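Local coordinates for KaiC-like domain-containing protein (Pyrococcus horikoshii, PDB 2EKD) that is of unknown function but probably belongs to the KaiC-like, P-loop NTPase-related proteins and occurs as one of six chains in its assembly, at residues N142-E147 with V174-L179. Numbering follows the deposited sequence.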
loop_
_atom_site.group_PDB
_atom_site.type_symbol
_atom_site.label_atom_id
_atom_site.label_comp_id
_atom_site.label_asym_id
_atom_site.label_seq_id
_atom_site.Cartn_x
_atom_site.Cartn_y
_atom_site.Cartn_z
ATOM N N ASN F 142 -3.775 11.516 29.722
ATOM C CA ASN F 142 -4.309 12.346 30.804
ATOM C C ASN F 142 -4.134 11.743 32.198
ATOM O O ASN F 142 -4.157 12.465 33.191
ATOM C CB ASN F 142 -5.801 12.654 30.585
ATOM C CG ASN F 142 -6.038 13.674 29.478
ATOM O OD1 ASN F 142 -5.244 14.595 29.280
ATOM N ND2 ASN F 142 -7.149 13.523 28.763
ATOM N N TYR F 143 -3.954 10.429 32.280
ATOM C CA TYR F 143 -3.802 9.782 33.574
ATOM C C TYR F 143 -2.376 9.362 33.887
ATOM O O TYR F 143 -2.113 8.792 34.947
ATOM C CB TYR F 143 -4.742 8.582 33.669
ATOM C CG TYR F 143 -6.188 8.997 33.575
ATOM C CD1 TYR F 143 -6.793 9.734 34.599
ATOM C CD2 TYR F 143 -6.933 8.728 32.427
ATOM C CE1 TYR F 143 -8.105 10.196 34.475
ATOM C CE2 TYR F 143 -8.235 9.182 32.293
ATOM C CZ TYR F 143 -8.815 9.914 33.314
ATOM O OH TYR F 143 -10.102 10.361 33.162
ATOM N N VAL F 144 -1.460 9.638 32.963
ATOM C CA VAL F 144 -0.061 9.309 33.179
ATOM C C VAL F 144 0.442 10.169 34.337
ATOM O O VAL F 144 0.371 11.397 34.287
ATOM C CB VAL F 144 0.787 9.602 31.918
ATOM C CG1 VAL F 144 2.268 9.412 32.224
ATOM C CG2 VAL F 144 0.368 8.669 30.788
ATOM N N GLY F 145 0.930 9.525 35.389
ATOM C CA GLY F 145 1.428 10.286 36.516
ATOM C C GLY F 145 0.591 10.278 37.786
ATOM O O GLY F 145 1.078 10.729 38.819
ATOM N N ARG F 146 -0.654 9.804 37.746
ATOM C CA ARG F 146 -1.431 9.786 38.983
ATOM C C ARG F 146 -0.954 8.604 39.809
ATOM O O ARG F 146 -1.081 7.437 39.419
ATOM C CB ARG F 146 -2.948 9.735 38.731
ATOM C CG ARG F 146 -3.494 8.508 38.056
ATOM C CD ARG F 146 -5.022 8.614 37.889
ATOM N NE ARG F 146 -5.775 8.344 39.119
ATOM C CZ ARG F 146 -6.383 9.269 39.860
ATOM N NH1 ARG F 146 -6.337 10.549 39.513
ATOM N NH2 ARG F 146 -7.054 8.913 40.948
ATOM N N GLU F 147 -0.377 8.941 40.955
ATOM C CA GLU F 147 0.204 7.975 41.868
ATOM C C GLU F 147 -0.738 7.002 42.556
ATOM O O GLU F 147 -0.282 6.101 43.254
ATOM C CB GLU F 147 1.039 8.726 42.902
ATOM C CG GLU F 147 2.127 9.574 42.252
ATOM C CD GLU F 147 2.955 10.354 43.251
ATOM O OE1 GLU F 147 2.394 11.237 43.937
ATOM O OE2 GLU F 147 4.171 10.084 43.349
ATOM N N VAL F 174 3.265 8.418 24.669
ATOM C CA VAL F 174 2.693 8.919 25.912
ATOM C C VAL F 174 2.846 8.047 27.146
ATOM O O VAL F 174 2.741 8.548 28.268
ATOM C CB VAL F 174 1.197 9.258 25.738
ATOM C CG1 VAL F 174 1.026 10.267 24.605
ATOM C CG2 VAL F 174 0.402 7.994 25.466
ATOM N N VAL F 175 3.086 6.750 26.964
ATOM C CA VAL F 175 3.245 5.880 28.119
ATOM C C VAL F 175 4.664 5.970 28.683
ATOM O O VAL F 175 5.579 6.435 27.997
ATOM C CB VAL F 175 2.901 4.404 27.771
ATOM C CG1 VAL F 175 1.463 4.325 27.249
ATOM C CG2 VAL F 175 3.890 3.846 26.747
ATOM N N THR F 176 4.843 5.534 29.930
ATOM C CA THR F 176 6.153 5.575 30.584
ATOM C C THR F 176 6.984 4.304 30.387
ATOM O O THR F 176 8.210 4.343 30.466
ATOM C CB THR F 176 6.018 5.848 32.105
ATOM O OG1 THR F 176 5.089 4.919 32.680
ATOM C CG2 THR F 176 5.530 7.267 32.350
ATOM N N SER F 177 6.319 3.178 30.150
ATOM C CA SER F 177 7.022 1.917 29.924
ATOM C C SER F 177 6.275 1.088 28.892
ATOM O O SER F 177 5.044 1.156 28.788
ATOM C CB SER F 177 7.149 1.099 31.217
ATOM O OG SER F 177 8.262 1.504 32.000
ATOM N N ILE F 178 7.027 0.313 28.121
ATOM C CA ILE F 178 6.427 -0.543 27.110
ATOM C C ILE F 178 6.964 -1.957 27.237
ATOM O O ILE F 178 8.175 -2.165 27.284
ATOM C CB ILE F 178 6.721 -0.047 25.679
ATOM C CG1 ILE F 178 6.134 1.357 25.483
ATOM C CG2 ILE F 178 6.145 -1.035 24.665
ATOM C CD1 ILE F 178 6.493 2.006 24.151
ATOM N N LEU F 179 6.050 -2.915 27.313
ATOM C CA LEU F 179 6.407 -4.320 27.395
ATOM C C LEU F 179 5.862 -5.006 26.156
ATOM O O LEU F 179 4.753 -4.702 25.706
ATOM C CB LEU F 179 5.792 -4.982 28.632
ATOM C CG LEU F 179 6.244 -4.486 30.009
ATOM C CD1 LEU F 179 5.576 -5.323 31.092
ATOM C CD2 LEU F 179 7.764 -4.577 30.123
#
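V144 reaches across to V174 and T176 with its two methyl groups, a small worked example of how one branched residue can join two loops where two connections enter strands of a mixed sheet. From CB, which points toward 174-179, the side chain divides. CG1 stands anti to the backbone N (chi1 173°) and heads for the methyl group of the threonine, V144 CG1 lying 3.9 Å from T176 CG2. CG2, the other branch, meets backbone rather than side chain: V144 CG2 is 3.5 Å from V174 O, the carbonyl of the last residue of helix 165-174. The same oxygen is also near the first branch, with V144 CG1 4.1 Å from V174 O, so both methyls pack against the end of that helix. The side chains of V144 and T176 run alongside each other in opposing senses.

The threonine divides its chemistry between its branches. With chi1 at 52°, OG1 is turned back over the backbone, and CG2 is the branch left facing V144. OG1 is hydrogen-bonded to T17 N, at the start of strand 17-22, and to OE1 of E16, the residue before it; V144 also packs on T17. V144 sits within the type II turn Y143-R146, whose closing bond is weak, and T57 and R58 of the second subunit pack on V144 and T176 respectively.

With 113 Å² buried in all, the loop leading to strand 149-156 and the link from helix 165-174 to strand 177-182 meet through undirected van der Waals packing, methyl on methyl and methyl on carbonyl oxygen, while directional bonds from the buried T176 hydroxyl fix one of them to T17 and E16.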